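Local coordinates for natterin-like protein (Lethenteron camtschaticum, PDB 6IUL) that probably binds glycans on target cell surfaces through a jacalin-like lectin module and forms membrane pores with an aerolysin-type module, acting as a cytotoxin, at residues F94-S97 and R98-F102. Numbering follows the deposited sequence.
Sequences FITS and RSREF
Phe94 and Phe102 face each other as a hydrogen-bonded antiparallel pair. Phe94 N reaches Phe102 O at 2.9 Å, and Phe102 N returns an almost straight bond to Phe94 O. The Phe94 ring swings across to its neighbour because chi1 of 60° sets CG between the backbone N and the carbonyl carbon. Phe102 CB then lies over one ring face, 3.8 Å from the Phe94 ring centroid, in a CH-pi contact. The two rings meet obliquely, with planes at 33°. This buried side is tightly packed. Phe67 meets the Phe94 ring edge-to-face, and Leu33 touches both phenylalanines.

Ile95 and Glu101 form the next, non-hydrogen-bonded pair on the other face of the hairpin. Here the contact is looser: Ile95 CG1 only brushes Glu101 CG at 4.1 Å. Glu101 is exposed, its chain extended beyond CG.

Thr96 ties the loop end together. Thr96 N bonds to Arg100 O at 2.8 Å. Thr96 OG1 accepts two bent, longer bonds, from Arg98 N at 3.1 Å and from Arg100 N at 3.2 Å. The same hydroxyl also bonds to Glu73, so three partners fix its rotation. Ser99 N closes the turn on Thr96 O, approaching from above the carbonyl plane. Arg98 and Arg100 lead off to salt bridges with Glu70 and Glu73, respectively, while Ser99 is exposed to solvent.

Strands 89-96 and 101-105 form a 3:5 beta hairpin, with a type I turn from Thr96 to Ser99 and a G1 bulge at Ser99 (phi positive, 59°), in a four-stranded antiparallel sheet of the jacalin-like lectin domain, consistent with a beta-prism fold.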
ATOM      1  N   PHE A  94      29.977  17.767   4.925  1.00 23.57           N
ATOM      2  CA  PHE A  94      28.525  17.787   4.831  1.00 25.93           C
ATOM      3  C   PHE A  94      27.864  17.091   5.976  1.00 25.00           C
ATOM      4  O   PHE A  94      28.470  16.289   6.638  1.00 24.24           O
ATOM      5  CB  PHE A  94      28.021  17.245   3.475  1.00 25.13           C
ATOM      6  CG  PHE A  94      28.419  15.808   3.189  1.00 25.05           C
ATOM      7  CD1 PHE A  94      27.698  14.769   3.752  1.00 27.02           C
ATOM      8  CD2 PHE A  94      29.396  15.509   2.265  1.00 23.46           C
ATOM      9  CE1 PHE A  94      27.977  13.429   3.437  1.00 25.85           C
ATOM     10  CE2 PHE A  94      29.712  14.178   1.955  1.00 25.29           C
ATOM     11  CZ  PHE A  94      29.003  13.119   2.550  1.00 24.29           C
ATOM     12  N   ILE A  95      26.601  17.448   6.185  1.00 26.34           N
ATOM     13  CA  ILE A  95      25.765  16.819   7.170  1.00 28.83           C
ATOM     14  C   ILE A  95      24.512  16.351   6.453  1.00 26.23           C
ATOM     15  O   ILE A  95      23.928  17.103   5.652  1.00 27.59           O
ATOM     16  CB  ILE A  95      25.396  17.812   8.301  1.00 33.51           C
ATOM     17  CG1 ILE A  95      26.663  18.280   9.026  1.00 35.88           C
ATOM     18  CG2 ILE A  95      24.505  17.090   9.339  1.00 35.10           C
ATOM     19  CD1 ILE A  95      26.458  19.468   9.927  1.00 40.46           C
ATOM     20  N   THR A  96      24.093  15.131   6.728  1.00 24.91           N
ATOM     21  CA  THR A  96      22.938  14.567   6.041  1.00 27.82           C
ATOM     22  C   THR A  96      21.634  14.810   6.757  1.00 28.86           C
ATOM     23  O   THR A  96      21.602  15.335   7.891  1.00 26.04           O
ATOM     24  CB  THR A  96      23.067  13.068   5.825  1.00 28.05           C
ATOM     25  OG1 THR A  96      22.855  12.396   7.069  1.00 29.74           O
ATOM     26  CG2 THR A  96      24.479  12.749   5.278  1.00 31.19           C
ATOM     27  N   SER A  97      20.551  14.417   6.076  1.00 29.57           N
ATOM     28  CA  SER A  97      19.199  14.525   6.611  1.00 30.37           C
ATOM     29  C   SER A  97      19.004  13.656   7.837  1.00 33.99           C
ATOM     30  O   SER A  97      18.066  13.894   8.587  1.00 34.84           O
ATOM     31  CB  SER A  97      18.167  14.136   5.523  1.00 30.76           C
ATOM     32  OG  SER A  97      18.438  12.851   5.044  1.00 29.42           O
ATOM     33  N   ARG A  98      19.875  12.652   8.037  1.00 33.55           N
ATOM     34  CA  ARG A  98      19.844  11.821   9.241  1.00 33.21           C
ATOM     35  C   ARG A  98      20.925  12.234  10.216  1.00 33.39           C
ATOM     36  O   ARG A  98      21.369  11.449  11.010  1.00 33.80           O
ATOM     37  CB  ARG A  98      20.040  10.369   8.886  1.00 37.04           C
ATOM     38  CG  ARG A  98      19.234   9.915   7.696  1.00 39.76           C
ATOM     39  CD  ARG A  98      18.332   8.792   8.058  1.00 41.82           C
ATOM     40  NE  ARG A  98      17.357   8.602   6.976  1.00 47.24           N
ATOM     41  CZ  ARG A  98      17.329   7.596   6.117  1.00 44.36           C
ATOM     42  NH1 ARG A  98      18.209   6.614   6.169  1.00 50.03           N
ATOM     43  NH2 ARG A  98      16.368   7.553   5.236  1.00 44.79           N
ATOM     44  N   SER A  99      21.358  13.481  10.131  1.00 35.61           N
ATOM     45  CA  SER A  99      22.371  14.030  11.033  1.00 39.56           C
ATOM     46  C   SER A  99      23.726  13.327  11.034  1.00 36.68           C
ATOM     47  O   SER A  99      24.525  13.585  11.906  1.00 38.33           O
ATOM     48  CB  SER A  99      21.804  14.166  12.473  1.00 41.04           C
ATOM     49  OG  SER A  99      20.575  14.882  12.422  1.00 41.74           O
ATOM     50  N   ARG A 100      24.010  12.477  10.055  1.00 37.33           N
ATOM     51  CA  ARG A 100      25.365  11.930   9.931  1.00 34.46           C
ATOM     52  C   ARG A 100      26.288  12.935   9.238  1.00 32.65           C
ATOM     53  O   ARG A 100      25.874  13.687   8.334  1.00 31.56           O
ATOM     54  CB  ARG A 100      25.350  10.638   9.170  1.00 36.85           C
ATOM     55  CG  ARG A 100      24.515   9.543   9.832  1.00 38.96           C
ATOM     56  CD  ARG A 100      24.261   8.431   8.854  1.00 39.94           C
ATOM     57  NE  ARG A 100      25.482   7.775   8.492  1.00 49.79           N
ATOM     58  CZ  ARG A 100      25.736   7.170   7.330  1.00 49.07           C
ATOM     59  NH1 ARG A 100      24.878   7.184   6.327  1.00 41.31           N
ATOM     60  NH2 ARG A 100      26.913   6.582   7.168  1.00 57.66           N
ATOM     61  N   GLU A 101      27.540  12.934   9.649  1.00 31.83           N
ATOM     62  CA  GLU A 101      28.486  13.959   9.254  1.00 34.26           C
ATOM     63  C   GLU A 101      29.699  13.355   8.540  1.00 34.64           C
ATOM     64  O   GLU A 101      30.165  12.266   8.886  1.00 35.13           O
ATOM     65  CB  GLU A 101      28.942  14.743  10.462  1.00 37.56           C
ATOM     66  CG  GLU A 101      29.838  15.934  10.101  1.00 48.70           C
ATOM     67  CD  GLU A 101      30.381  16.749  11.318  1.00 56.19           C
ATOM     68  OE1 GLU A 101      31.630  16.990  11.366  1.00 54.18           O
ATOM     69  OE2 GLU A 101      29.567  17.198  12.189  1.00 57.97           O
ATOM     70  N   PHE A 102      30.179  14.046   7.503  1.00 29.23           N
ATOM     71  CA  PHE A 102      31.392  13.639   6.822  1.00 27.71           C
ATOM     72  C   PHE A 102      32.293  14.854   6.666  1.00 27.38           C
ATOM     73  O   PHE A 102      31.815  15.918   6.206  1.00 25.95           O
ATOM     74  CB  PHE A 102      31.090  13.048   5.432  1.00 27.58           C
ATOM     75  CG  PHE A 102      32.338  12.661   4.672  1.00 29.19           C
ATOM     76  CD1 PHE A 102      33.082  11.503   5.033  1.00 29.50           C
ATOM     77  CD2 PHE A 102      32.818  13.467   3.668  1.00 27.86           C
ATOM     78  CE1 PHE A 102      34.220  11.153   4.337  1.00 28.23           C
ATOM     79  CE2 PHE A 102      33.992  13.144   2.984  1.00 28.52           C
ATOM     80  CZ  PHE A 102      34.680  11.997   3.296  1.00 29.27           C
TER